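Local coordinates for ABC transporter, periplasmic substrate-binding protein (Thermotoga maritima, PDB 2HPG) that probably binds a small solute in the periplasm and delivers it to the membrane partners of a tripartite ATP-independent (TRAP) transport system, at residues E60-G65 against F128-L133; D73-G78 against P164-W169; Y136-Y141 against L226-E231. One frame throughout, in Å; residues are numbered along the deposited sequence. Where two conformers were deposited one is given.

In the fold
All three contacts are largely buried, but they differ in depth. Contact 3 lies about 4 Å, contact 2 about 9 Å and contact 1 about 19 Å from the chain centre, measured between centres. Contacts 1 and 3 both use strand 130-146 and reach one sheet, where Leu-133 N probably bonds to Glu-231 O. Contact 3 is a true strand pair, with backbone bonds and an amide pair. Contact 1 sets a helix end against a strand start through a methyl and a water, with an exposed arginine at its edge. Contact 2 joins two helix starts through alanine methyls, and its Leu-77 packs on Phe-230 of contact 3 and on Ile-130 and Val-132 of contact 1.

Contact 1 (E60-G65 against F128-L133); sequences EQIRMG and FGIKVL
Ile-62, in the last turn of helix 58-64, puts its CG2 methyl against the start of strand 130-146, where it meets Ile-130 CG1 at 3.8 Å. The two isoleucine side chains cross at about a right angle, and CG2 on CG1 is where they meet. Ile-62 CG2 stands anti to the backbone N and is the branch that meets the strand; CG1, beside the N (chi1 -62°), takes no part in the touch. That same CG2 methyl also lies 3.4 Å from Gly-129 O.

The neighbouring residue works through a flat group. Arg-63 has two deposited conformers; in one of them its chain bends at chi2, and Phe-128 C lies over one face of the guanidinium, 3.6 Å from its plane and offset toward the rim. Lower down the same chain, Arg-63 CG passes 3.3 Å from Phe-128 O. No hydrogen bond forms here, so the exposed arginine closes the edge of the contact by van der Waals touch alone, and with a second conformer modelled this position is tentative.

Water does the polar work. One molecule donates to Ile-62 O at 3.1 Å and to Gly-129 O at 3.0 Å, tying together two chain turns that make no direct bond. Ile-62 O also accepts from Gly-65 N as part of a Schellman motif, and Gly-129 likewise leaves its helix with positive phi.

Around this, Ile-62 rests on Val-68 and Trp-70 of strand 68-73. Ile-130 packs on Leu-124 of helix 115-128 and Ile-232 of strand 218-234, while the ring of Phe-128 meets Tyr-80 edge to face.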
ATOM      1  N   GLU A  60       9.269 -11.997  11.610  1.00 45.36           N
ATOM      2  CA  GLU A  60       9.838 -13.059  12.435  1.00 44.87           C
ATOM      3  C   GLU A  60       8.734 -13.898  13.108  1.00 44.11           C
ATOM      4  O   GLU A  60       8.896 -15.097  13.294  1.00 43.81           O
ATOM      5  CB  GLU A  60      10.834 -12.481  13.457  1.00 45.36           C
ATOM      6  CG  GLU A  60      11.826 -13.504  14.072  1.00 46.86           C
ATOM      7  CD  GLU A  60      12.761 -14.192  13.045  1.00 50.50           C
ATOM      8  OE1 GLU A  60      12.369 -15.244  12.476  1.00 52.59           O
ATOM      9  OE2 GLU A  60      13.901 -13.703  12.834  1.00 52.82           O
ATOM     10  N   GLN A  61       7.605 -13.267  13.428  1.00 43.25           N
ATOM     11  CA  GLN A  61       6.436 -13.966  13.962  1.00 42.57           C
ATOM     12  C   GLN A  61       5.811 -14.892  12.921  1.00 41.89           C
ATOM     13  O   GLN A  61       5.506 -16.046  13.210  1.00 41.69           O
ATOM     14  CB  GLN A  61       5.391 -12.956  14.432  1.00 42.63           C
ATOM     15  CG  GLN A  61       5.873 -12.092  15.569  1.00 42.71           C
ATOM     16  CD  GLN A  61       4.933 -10.965  15.918  1.00 42.29           C
ATOM     17  OE1 GLN A  61       5.316  -9.798  15.862  1.00 43.25           O
ATOM     18  NE2 GLN A  61       3.705 -11.301  16.298  1.00 42.31           N
ATOM     19  N   ILE A  62       5.626 -14.361  11.713  1.00 41.27           N
ATOM     20  CA  ILE A  62       5.173 -15.141  10.545  1.00 41.07           C
ATOM     21  C   ILE A  62       6.085 -16.363  10.293  1.00 40.67           C
ATOM     22  O   ILE A  62       5.598 -17.464  10.072  1.00 40.31           O
ATOM     23  CB  ILE A  62       5.124 -14.249   9.253  1.00 40.83           C
ATOM     24  CG1 ILE A  62       4.114 -13.094   9.407  1.00 40.51           C
ATOM     25  CG2 ILE A  62       4.825 -15.084   8.015  1.00 40.53           C
ATOM     26  CD1 ILE A  62       2.680 -13.504   9.358  1.00 39.85           C
ATOM     27  N   ARG A  63       7.400 -16.139  10.323  1.00 40.67           N
ATOM     28  CA  ARG A  63       8.395 -17.216  10.166  0.50 40.61           C
ATOM     29  C   ARG A  63       8.285 -18.240  11.308  1.00 40.62           C
ATOM     30  O   ARG A  63       8.388 -19.448  11.082  1.00 40.80           O
ATOM     31  CB  ARG A  63       9.823 -16.633  10.109  0.50 40.75           C
ATOM     32  CG  ARG A  63      10.718 -17.213   9.011  0.50 40.65           C
ATOM     33  CD  ARG A  63      11.266 -18.591   9.351  0.50 40.94           C
ATOM     34  NE  ARG A  63      11.843 -19.259   8.179  0.50 40.67           N
ATOM     35  CZ  ARG A  63      11.188 -20.082   7.358  0.50 40.57           C
ATOM     36  NH1 ARG A  63       9.903 -20.374   7.548  0.50 40.93           N
ATOM     37  NH2 ARG A  63      11.827 -20.625   6.332  0.50 40.48           N
HETATM   38  N   MSE A  64       8.062 -17.740  12.523  0.50 40.63           N
HETATM   39  CA  MSE A  64       7.915 -18.573  13.720  0.50 40.54           C
HETATM   40  C   MSE A  64       6.647 -19.455  13.718  0.50 39.46           C
HETATM   41  O   MSE A  64       6.526 -20.366  14.543  0.50 39.52           O
HETATM   42  CB  MSE A  64       7.940 -17.685  14.980  0.50 40.99           C
HETATM   43  CG  MSE A  64       9.335 -17.200  15.391  0.50 41.91           C
HETATM   44 SE   MSE A  64       9.373 -15.536  16.466  0.40 45.50          SE
HETATM   45  CE  MSE A  64      11.310 -15.493  16.792  0.50 43.07           C
ATOM     46  N   GLY A  65       5.698 -19.174  12.822  1.00 38.18           N
ATOM     47  CA  GLY A  65       4.492 -20.007  12.681  1.00 36.52           C
ATOM     48  C   GLY A  65       3.319 -19.628  13.581  1.00 34.62           C
ATOM     49  O   GLY A  65       2.316 -20.358  13.643  1.00 33.99           O
ATOM     50  N   PHE A 128      10.690 -18.354   3.148  1.00 32.89           N
ATOM     51  CA  PHE A 128      10.467 -17.441   4.272  1.00 31.98           C
ATOM     52  C   PHE A 128       9.234 -17.734   5.124  1.00 30.96           C
ATOM     53  O   PHE A 128       9.030 -17.070   6.135  1.00 31.39           O
ATOM     54  CB  PHE A 128      10.412 -15.990   3.768  1.00 31.99           C
ATOM     55  CG  PHE A 128      11.631 -15.581   2.964  1.00 32.31           C
ATOM     56  CD1 PHE A 128      12.778 -15.102   3.602  1.00 33.02           C
ATOM     57  CD2 PHE A 128      11.639 -15.693   1.579  1.00 32.07           C
ATOM     58  CE1 PHE A 128      13.912 -14.732   2.867  1.00 32.01           C
ATOM     59  CE2 PHE A 128      12.766 -15.329   0.837  1.00 32.01           C
ATOM     60  CZ  PHE A 128      13.901 -14.844   1.484  1.00 32.23           C
ATOM     61  N   GLY A 129       8.414 -18.709   4.747  1.00 29.42           N
ATOM     62  CA  GLY A 129       7.217 -19.018   5.529  1.00 29.05           C
ATOM     63  C   GLY A 129       6.095 -17.991   5.460  1.00 28.54           C
ATOM     64  O   GLY A 129       5.166 -18.027   6.281  1.00 28.71           O
ATOM     65  N   ILE A 130       6.157 -17.091   4.473  1.00 27.44           N
ATOM     66  CA  ILE A 130       5.152 -16.032   4.314  1.00 27.01           C
ATOM     67  C   ILE A 130       4.115 -16.445   3.283  1.00 25.61           C
ATOM     68  O   ILE A 130       4.451 -16.701   2.136  1.00 24.94           O
ATOM     69  CB  ILE A 130       5.788 -14.714   3.839  1.00 26.70           C
ATOM     70  CG1 ILE A 130       6.806 -14.205   4.864  1.00 27.08           C
ATOM     71  CG2 ILE A 130       4.699 -13.644   3.575  1.00 27.06           C
ATOM     72  CD1 ILE A 130       7.772 -13.165   4.301  1.00 27.02           C
ATOM     73  N   LYS A 131       2.860 -16.504   3.701  1.00 24.55           N
ATOM     74  CA  LYS A 131       1.749 -16.752   2.804  1.00 24.11           C
ATOM     75  C   LYS A 131       1.035 -15.419   2.515  1.00 24.03           C
ATOM     76  O   LYS A 131       0.552 -14.749   3.440  1.00 24.12           O
ATOM     77  CB  LYS A 131       0.780 -17.750   3.446  1.00 24.35           C
ATOM     78  CG  LYS A 131      -0.556 -17.953   2.750  1.00 25.20           C
ATOM     79  CD  LYS A 131      -0.373 -18.560   1.372  1.00 27.01           C
ATOM     80  CE  LYS A 131      -1.680 -18.640   0.634  1.00 27.63           C
ATOM     81  NZ  LYS A 131      -1.501 -19.264  -0.703  1.00 28.00           N
ATOM     82  N   VAL A 132       0.978 -15.041   1.240  1.00 22.89           N
ATOM     83  CA  VAL A 132       0.163 -13.905   0.794  1.00 22.29           C
ATOM     84  C   VAL A 132      -1.290 -14.360   0.579  1.00 21.83           C
ATOM     85  O   VAL A 132      -1.554 -15.209  -0.268  1.00 21.61           O
ATOM     86  CB  VAL A 132       0.766 -13.286  -0.506  1.00 22.31           C
ATOM     87  CG1 VAL A 132      -0.077 -12.125  -1.032  1.00 22.34           C
ATOM     88  CG2 VAL A 132       2.188 -12.828  -0.262  1.00 22.66           C
ATOM     89  N   LEU A 133      -2.225 -13.837   1.366  1.00 20.75           N
ATOM     90  CA  LEU A 133      -3.630 -14.167   1.186  1.00 20.67           C
ATOM     91  C   LEU A 133      -4.270 -13.291   0.109  1.00 20.42           C
ATOM     92  O   LEU A 133      -5.244 -13.693  -0.550  1.00 20.43           O
ATOM     93  CB  LEU A 133      -4.405 -13.951   2.484  1.00 21.01           C
ATOM     94  CG  LEU A 133      -4.165 -14.886   3.658  1.00 20.46           C
ATOM     95  CD1 LEU A 133      -4.954 -14.345   4.828  1.00 20.60           C
ATOM     96  CD2 LEU A 133      -4.617 -16.297   3.326  1.00 20.93           C
TER
HETATM   97  O   HOH W   1       5.128 -20.072   8.483  1.00 37.16           O

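Contact 2 (D73-G78 against P164-W169); sequences DSARLG and PGAPAW
Asp-73 and Ala-75, at the start of helix 74-77, face Ala-166, Ala-168 and Trp-169 at the start of helix 167-176. Following Asp-73 outwards, CB lies 3.8 Å from Ile-228 O in the neighbouring strand. CG then takes the crowded position between the backbone N and the carbonyl carbon (chi1 61°), and the carboxylate lies beside the first turn of its own helix. OD1 accepts from Arg-76 N at 2.9 Å, nearly in line with its C-O bond though bent at the hydrogen (142°), a capping bond from Asp-73 at the N-cap position. The other oxygen, OD2, looks across the contact and stands in the plane of the indole at its edge, 3.8 Å from Trp-169 CZ2, with carboxylate and ring planes 58° apart. An alanine here would remove both oxygens and would probably leave Arg-76 N with little more than its weak bond to Asp-73 O, and the indole edge without the carboxylate oxygen beside CZ2.

Beside the carboxylate, Ala-75 CB fits among three side chains: Ala-166 CB and Ala-168 CB, and Trp-169 NE1 at 3.7 Å. A water links the backbones, donating to Ala-75 O and accepting from Ala-168 N at 3.0 Å. Pro-164 CG covers the centre of one indole face, and Phe-225 meets the ring edge to face.

Two helix starts, each following a strand, thus face each other near Asn-88, Arg-142 and Glu-201, a layout consistent with the cleft between the two lobes of periplasmic binding proteins.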
ATOM      1  N   ASP A  73       3.238  -4.400   2.874  1.00 18.59           N
ATOM      2  CA  ASP A  73       3.356  -4.034   1.459  1.00 18.97           C
ATOM      3  C   ASP A  73       4.590  -4.658   0.800  1.00 19.39           C
ATOM      4  O   ASP A  73       5.384  -5.315   1.477  1.00 18.81           O
ATOM      5  CB  ASP A  73       3.352  -2.522   1.316  1.00 19.29           C
ATOM      6  CG  ASP A  73       4.505  -1.864   2.029  1.00 20.32           C
ATOM      7  OD1 ASP A  73       5.606  -2.453   2.117  1.00 20.74           O
ATOM      8  OD2 ASP A  73       4.305  -0.728   2.480  1.00 22.38           O
ATOM      9  N   SER A  74       4.733  -4.475  -0.517  1.00 19.88           N
ATOM     10  CA  SER A  74       5.839  -5.093  -1.267  1.00 19.97           C
ATOM     11  C   SER A  74       7.173  -4.391  -1.015  1.00 21.07           C
ATOM     12  O   SER A  74       8.231  -4.925  -1.324  1.00 21.30           O
ATOM     13  CB  SER A  74       5.536  -5.176  -2.769  1.00 20.64           C
ATOM     14  OG  SER A  74       5.442  -3.897  -3.375  1.00 19.28           O
ATOM     15  N   ALA A  75       7.140  -3.198  -0.434  1.00 22.03           N
ATOM     16  CA  ALA A  75       8.357  -2.545  -0.014  1.00 23.25           C
ATOM     17  C   ALA A  75       8.963  -3.321   1.165  1.00 24.10           C
ATOM     18  O   ALA A  75      10.178  -3.336   1.347  1.00 24.62           O
ATOM     19  CB  ALA A  75       8.090  -1.087   0.358  1.00 22.65           C
ATOM     20  N   ARG A  76       8.104  -3.954   1.962  1.00 24.81           N
ATOM     21  CA  ARG A  76       8.547  -4.846   3.038  1.00 25.02           C
ATOM     22  C   ARG A  76       8.893  -6.234   2.484  1.00 24.98           C
ATOM     23  O   ARG A  76      10.010  -6.719   2.649  1.00 24.97           O
ATOM     24  CB  ARG A  76       7.453  -4.932   4.119  1.00 25.42           C
ATOM     25  CG  ARG A  76       7.602  -6.056   5.152  1.00 27.83           C
ATOM     26  CD  ARG A  76       8.458  -5.653   6.320  1.00 34.34           C
ATOM     27  NE  ARG A  76       7.727  -4.756   7.222  1.00 36.69           N
ATOM     28  CZ  ARG A  76       8.076  -4.497   8.482  1.00 38.66           C
ATOM     29  NH1 ARG A  76       9.142  -5.082   9.023  1.00 39.77           N
ATOM     30  NH2 ARG A  76       7.339  -3.660   9.218  1.00 38.29           N
ATOM     31  N   LEU A  77       7.951  -6.866   1.800  1.00 25.01           N
ATOM     32  CA  LEU A  77       8.187  -8.209   1.268  1.00 25.19           C
ATOM     33  C   LEU A  77       9.364  -8.250   0.296  1.00 25.98           C
ATOM     34  O   LEU A  77      10.024  -9.272   0.155  1.00 25.47           O
ATOM     35  CB  LEU A  77       6.941  -8.735   0.575  1.00 24.66           C
ATOM     36  CG  LEU A  77       5.725  -8.832   1.489  1.00 23.55           C
ATOM     37  CD1 LEU A  77       4.543  -9.419   0.734  1.00 22.06           C
ATOM     38  CD2 LEU A  77       6.067  -9.659   2.720  1.00 22.14           C
ATOM     39  N   GLY A  78       9.611  -7.133  -0.380  1.00 26.96           N
ATOM     40  CA  GLY A  78      10.730  -7.004  -1.295  1.00 28.03           C
ATOM     41  C   GLY A  78      12.077  -7.047  -0.600  1.00 29.12           C
ATOM     42  O   GLY A  78      13.110  -7.116  -1.273  1.00 29.64           O
ATOM     43  N   PRO A 164       7.709   7.044   3.561  1.00 17.51           N
ATOM     44  CA  PRO A 164       8.007   5.894   4.428  1.00 17.78           C
ATOM     45  C   PRO A 164       9.452   5.409   4.303  1.00 18.97           C
ATOM     46  O   PRO A 164      10.145   5.786   3.365  1.00 19.44           O
ATOM     47  CB  PRO A 164       7.018   4.852   3.954  1.00 17.81           C
ATOM     48  CG  PRO A 164       5.887   5.642   3.450  1.00 18.12           C
ATOM     49  CD  PRO A 164       6.486   6.807   2.775  1.00 17.27           C
ATOM     50  N   GLY A 165       9.919   4.636   5.277  1.00 19.87           N
ATOM     51  CA  GLY A 165      11.357   4.435   5.446  1.00 20.62           C
ATOM     52  C   GLY A 165      12.022   3.451   4.504  1.00 21.29           C
ATOM     53  O   GLY A 165      13.239   3.504   4.333  1.00 22.96           O
ATOM     54  N   ALA A 166      11.261   2.550   3.896  1.00 20.85           N
ATOM     55  CA  ALA A 166      11.853   1.478   3.081  1.00 21.13           C
ATOM     56  C   ALA A 166      12.436   2.019   1.773  1.00 21.54           C
ATOM     57  O   ALA A 166      11.990   3.059   1.264  1.00 21.19           O
ATOM     58  CB  ALA A 166      10.804   0.369   2.796  1.00 21.19           C
ATOM     59  N   PRO A 167      13.456   1.326   1.223  1.00 21.42           N
ATOM     60  CA  PRO A 167      14.081   1.733  -0.028  1.00 21.16           C
ATOM     61  C   PRO A 167      13.160   1.997  -1.222  1.00 20.54           C
ATOM     62  O   PRO A 167      13.428   2.926  -1.951  1.00 21.99           O
ATOM     63  CB  PRO A 167      15.031   0.556  -0.343  1.00 21.14           C
ATOM     64  CG  PRO A 167      15.352  -0.009   0.957  1.00 20.74           C
ATOM     65  CD  PRO A 167      14.123   0.134   1.790  1.00 21.55           C
ATOM     66  N   ALA A 168      12.115   1.200  -1.449  1.00 20.75           N
ATOM     67  CA  ALA A 168      11.223   1.458  -2.586  1.00 19.65           C
ATOM     68  C   ALA A 168      10.677   2.893  -2.565  1.00 19.13           C
ATOM     69  O   ALA A 168      10.635   3.566  -3.590  1.00 19.14           O
ATOM     70  CB  ALA A 168      10.087   0.450  -2.631  1.00 19.62           C
ATOM     71  N   TRP A 169      10.287   3.361  -1.388  1.00 18.84           N
ATOM     72  CA  TRP A 169       9.812   4.740  -1.220  1.00 18.32           C
ATOM     73  C   TRP A 169      10.913   5.788  -1.336  1.00 18.02           C
ATOM     74  O   TRP A 169      10.780   6.769  -2.074  1.00 16.78           O
ATOM     75  CB  TRP A 169       9.197   4.918   0.156  1.00 17.69           C
ATOM     76  CG  TRP A 169       8.137   3.953   0.561  1.00 17.31           C
ATOM     77  CD1 TRP A 169       8.311   2.847   1.335  1.00 17.61           C
ATOM     78  CD2 TRP A 169       6.710   4.071   0.346  1.00 16.00           C
ATOM     79  NE1 TRP A 169       7.095   2.249   1.587  1.00 16.84           N
ATOM     80  CE2 TRP A 169       6.103   2.975   0.985  1.00 16.32           C
ATOM     81  CE3 TRP A 169       5.902   4.990  -0.335  1.00 16.11           C
ATOM     82  CZ2 TRP A 169       4.709   2.768   0.978  1.00 17.67           C
ATOM     83  CZ3 TRP A 169       4.525   4.798  -0.337  1.00 16.79           C
ATOM     84  CH2 TRP A 169       3.944   3.681   0.304  1.00 17.59           C
TER
HETATM   85  O   HOH W   2      11.733  -1.552  -0.433  1.00 19.50           O

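Contact 3 (Y136-Y141 against L226-E231); sequences YWVQGY and LLINFE
Strands 136-141 and 226-231 run antiparallel, their axes 4.8 Å apart at closest and 147° between directions; Gln-139 N donates to Leu-227 O and Leu-227 N to Gly-140 O, two residues facing one, a beta bulge. Gly-140 has the positive phi that calls for glycine there. Further along, Asn-229 N donates to Trp-137 O at 2.7 Å.

Among the side chains, Gln-139 NE2 gives a straight bond to a lone pair of Asn-229 OD1 at 2.8 Å, the two amides only 14° from coplanar. Asn-229 OD1 also bonds to Tyr-23 OH and ND2 to Thr-72 O, while a water spans Gln-139 NE2 and Asn-229 ND2; the Asn-229 amide is held by Gln-139, Tyr-23, Thr-72 and the water, which fixes its rotation. Leu-226 CD1 sits over the centre of the Tyr-141 ring, 3.8 Å from its centroid, and touches Val-138 CG1 at 3.6 Å. At the other end Glu-231 CG lies over the five-membered ring of Trp-137, 3.9 Å from its centroid.

Helix 22-37 covers Trp-137, whose ring stacks on Phe-27 and whose NE1 bonds to Met-253 O of helix 243-278; Val-138 and Ile-228 lean on Leu-108 of helix 101-112.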
ATOM      1  N   TYR A 136      -5.194  -7.355  -3.250  1.00 18.72           N
ATOM      2  CA  TYR A 136      -6.238  -6.509  -3.815  1.00 18.27           C
ATOM      3  C   TYR A 136      -6.721  -5.462  -2.823  1.00 17.87           C
ATOM      4  O   TYR A 136      -7.924  -5.150  -2.753  1.00 17.69           O
ATOM      5  CB  TYR A 136      -7.441  -7.354  -4.219  1.00 19.25           C
ATOM      6  CG  TYR A 136      -7.179  -8.413  -5.278  1.00 18.57           C
ATOM      7  CD1 TYR A 136      -6.041  -8.408  -6.064  1.00 20.56           C
ATOM      8  CD2 TYR A 136      -8.128  -9.402  -5.520  1.00 19.93           C
ATOM      9  CE1 TYR A 136      -5.839  -9.387  -7.019  1.00 20.63           C
ATOM     10  CE2 TYR A 136      -7.926 -10.370  -6.477  1.00 19.35           C
ATOM     11  CZ  TYR A 136      -6.795 -10.366  -7.214  1.00 20.77           C
ATOM     12  OH  TYR A 136      -6.631 -11.363  -8.159  1.00 20.02           O
ATOM     13  N   TRP A 137      -5.778  -4.908  -2.065  1.00 17.53           N
ATOM     14  CA  TRP A 137      -6.078  -3.954  -1.004  1.00 17.05           C
ATOM     15  C   TRP A 137      -5.311  -2.712  -1.361  1.00 17.50           C
ATOM     16  O   TRP A 137      -4.089  -2.703  -1.322  1.00 17.13           O
ATOM     17  CB  TRP A 137      -5.655  -4.514   0.360  1.00 16.42           C
ATOM     18  CG  TRP A 137      -6.602  -5.572   0.827  1.00 15.52           C
ATOM     19  CD1 TRP A 137      -6.715  -6.844   0.347  1.00 15.35           C
ATOM     20  CD2 TRP A 137      -7.601  -5.437   1.844  1.00 15.27           C
ATOM     21  NE1 TRP A 137      -7.736  -7.500   0.990  1.00 15.90           N
ATOM     22  CE2 TRP A 137      -8.287  -6.659   1.923  1.00 14.92           C
ATOM     23  CE3 TRP A 137      -7.985  -4.395   2.691  1.00 15.26           C
ATOM     24  CZ2 TRP A 137      -9.338  -6.872   2.833  1.00 16.09           C
ATOM     25  CZ3 TRP A 137      -9.023  -4.608   3.589  1.00 15.39           C
ATOM     26  CH2 TRP A 137      -9.682  -5.836   3.653  1.00 15.74           C
ATOM     27  N   VAL A 138      -6.038  -1.676  -1.760  1.00 18.41           N
ATOM     28  CA  VAL A 138      -5.427  -0.485  -2.328  1.00 18.88           C
ATOM     29  C   VAL A 138      -5.858   0.748  -1.529  1.00 19.12           C
ATOM     30  O   VAL A 138      -7.039   0.945  -1.258  1.00 18.90           O
ATOM     31  CB  VAL A 138      -5.791  -0.405  -3.844  1.00 18.80           C
ATOM     32  CG1 VAL A 138      -5.608   0.962  -4.403  1.00 19.22           C
ATOM     33  CG2 VAL A 138      -4.938  -1.436  -4.624  1.00 19.51           C
ATOM     34  N   GLN A 139      -4.878   1.552  -1.107  1.00 19.29           N
ATOM     35  CA  GLN A 139      -5.180   2.758  -0.340  1.00 19.38           C
ATOM     36  C   GLN A 139      -5.373   3.974  -1.233  1.00 19.44           C
ATOM     37  O   GLN A 139      -5.851   5.011  -0.776  1.00 20.16           O
ATOM     38  CB  GLN A 139      -4.082   3.020   0.676  1.00 19.99           C
ATOM     39  CG  GLN A 139      -4.226   2.202   1.937  1.00 20.31           C
ATOM     40  CD  GLN A 139      -3.174   2.537   2.935  1.00 20.66           C
ATOM     41  OE1 GLN A 139      -3.053   3.689   3.334  1.00 23.15           O
ATOM     42  NE2 GLN A 139      -2.382   1.543   3.330  1.00 21.57           N
ATOM     43  N   GLY A 140      -5.011   3.861  -2.511  1.00 18.50           N
ATOM     44  CA  GLY A 140      -5.213   4.943  -3.451  1.00 18.20           C
ATOM     45  C   GLY A 140      -3.927   5.614  -3.862  1.00 16.68           C
ATOM     46  O   GLY A 140      -2.851   5.231  -3.404  1.00 16.56           O
ATOM     47  N   TYR A 141      -4.059   6.619  -4.726  1.00 16.53           N
ATOM     48  CA  TYR A 141      -2.925   7.376  -5.244  1.00 15.16           C
ATOM     49  C   TYR A 141      -2.442   8.411  -4.263  1.00 15.48           C
ATOM     50  O   TYR A 141      -3.233   9.123  -3.644  1.00 14.61           O
ATOM     51  CB  TYR A 141      -3.288   8.107  -6.533  1.00 16.00           C
ATOM     52  CG  TYR A 141      -3.555   7.163  -7.639  1.00 15.86           C
ATOM     53  CD1 TYR A 141      -2.520   6.685  -8.433  1.00 14.76           C
ATOM     54  CD2 TYR A 141      -4.819   6.650  -7.830  1.00 16.83           C
ATOM     55  CE1 TYR A 141      -2.764   5.787  -9.428  1.00 14.49           C
ATOM     56  CE2 TYR A 141      -5.065   5.757  -8.826  1.00 16.10           C
ATOM     57  CZ  TYR A 141      -4.033   5.331  -9.620  1.00 15.96           C
ATOM     58  OH  TYR A 141      -4.287   4.419 -10.604  1.00 16.88           O
ATOM     59  N   LEU A 226       0.577   4.265  -6.356  1.00 16.78           N
ATOM     60  CA  LEU A 226      -0.660   3.604  -5.950  1.00 16.76           C
ATOM     61  C   LEU A 226      -0.280   2.589  -4.879  1.00 16.93           C
ATOM     62  O   LEU A 226       0.419   1.615  -5.173  1.00 17.22           O
ATOM     63  CB  LEU A 226      -1.335   2.894  -7.120  1.00 16.65           C
ATOM     64  CG  LEU A 226      -2.641   2.216  -6.739  1.00 16.67           C
ATOM     65  CD1 LEU A 226      -3.691   3.247  -6.349  1.00 17.55           C
ATOM     66  CD2 LEU A 226      -3.114   1.299  -7.852  1.00 17.00           C
ATOM     67  N   LEU A 227      -0.718   2.816  -3.647  1.00 16.84           N
ATOM     68  CA  LEU A 227      -0.343   1.955  -2.519  1.00 16.82           C
ATOM     69  C   LEU A 227      -1.118   0.643  -2.516  1.00 17.25           C
ATOM     70  O   LEU A 227      -2.337   0.598  -2.255  1.00 16.82           O
ATOM     71  CB  LEU A 227      -0.483   2.709  -1.185  1.00 17.27           C
ATOM     72  CG  LEU A 227      -0.156   1.957   0.111  1.00 16.51           C
ATOM     73  CD1 LEU A 227       1.035   1.029  -0.023  1.00 15.81           C
ATOM     74  CD2 LEU A 227       0.076   3.001   1.226  1.00 16.92           C
ATOM     75  N   ILE A 228      -0.396  -0.418  -2.857  1.00 17.03           N
ATOM     76  CA  ILE A 228      -0.940  -1.754  -2.895  1.00 17.91           C
ATOM     77  C   ILE A 228      -0.484  -2.456  -1.630  1.00 17.48           C
ATOM     78  O   ILE A 228       0.714  -2.643  -1.414  1.00 18.19           O
ATOM     79  CB  ILE A 228      -0.403  -2.536  -4.108  1.00 17.35           C
ATOM     80  CG1 ILE A 228      -0.742  -1.812  -5.420  1.00 19.02           C
ATOM     81  CG2 ILE A 228      -0.985  -3.952  -4.122  1.00 18.06           C
ATOM     82  CD1 ILE A 228       0.137  -2.308  -6.600  1.00 19.16           C
ATOM     83  N   ASN A 229      -1.429  -2.843  -0.796  1.00 17.35           N
ATOM     84  CA  ASN A 229      -1.083  -3.578   0.412  1.00 17.40           C
ATOM     85  C   ASN A 229      -1.126  -5.072   0.167  1.00 17.93           C
ATOM     86  O   ASN A 229      -1.942  -5.570  -0.631  1.00 17.23           O
ATOM     87  CB  ASN A 229      -1.997  -3.196   1.567  1.00 17.06           C
ATOM     88  CG  ASN A 229      -1.707  -1.805   2.107  1.00 16.48           C
ATOM     89  OD1 ASN A 229      -2.510  -0.886   1.951  1.00 17.92           O
ATOM     90  ND2 ASN A 229      -0.539  -1.643   2.723  1.00 15.07           N
ATOM     91  N   PHE A 230      -0.231  -5.778   0.857  1.00 17.99           N
ATOM     92  CA  PHE A 230      -0.177  -7.234   0.829  1.00 18.32           C
ATOM     93  C   PHE A 230      -0.614  -7.773   2.172  1.00 18.54           C
ATOM     94  O   PHE A 230      -0.177  -7.295   3.201  1.00 17.61           O
ATOM     95  CB  PHE A 230       1.240  -7.692   0.526  1.00 18.78           C
ATOM     96  CG  PHE A 230       1.577  -7.652  -0.916  1.00 19.77           C
ATOM     97  CD1 PHE A 230       1.835  -8.821  -1.604  1.00 20.19           C
ATOM     98  CD2 PHE A 230       1.595  -6.447  -1.607  1.00 20.51           C
ATOM     99  CE1 PHE A 230       2.133  -8.783  -2.944  1.00 21.42           C
ATOM    100  CE2 PHE A 230       1.883  -6.414  -2.950  1.00 20.53           C
ATOM    101  CZ  PHE A 230       2.162  -7.591  -3.611  1.00 21.15           C
ATOM    102  N   GLU A 231      -1.495  -8.764   2.153  1.00 19.05           N
ATOM    103  CA  GLU A 231      -2.097  -9.290   3.367  1.00 19.27           C
ATOM    104  C   GLU A 231      -1.498 -10.667   3.595  1.00 19.77           C
ATOM    105  O   GLU A 231      -1.705 -11.573   2.793  1.00 19.37           O
ATOM    106  CB  GLU A 231      -3.619  -9.346   3.211  1.00 19.86           C
ATOM    107  CG  GLU A 231      -4.243  -8.043   2.710  1.00 17.57           C
ATOM    108  CD  GLU A 231      -3.917  -6.849   3.590  1.00 17.88           C
ATOM    109  OE1 GLU A 231      -3.881  -7.060   4.808  1.00 16.63           O
ATOM    110  OE2 GLU A 231      -3.696  -5.714   3.062  1.00 14.82           O
TER
HETATM  111  O   HOH W   3       0.025   0.562   4.919  1.00 29.01           O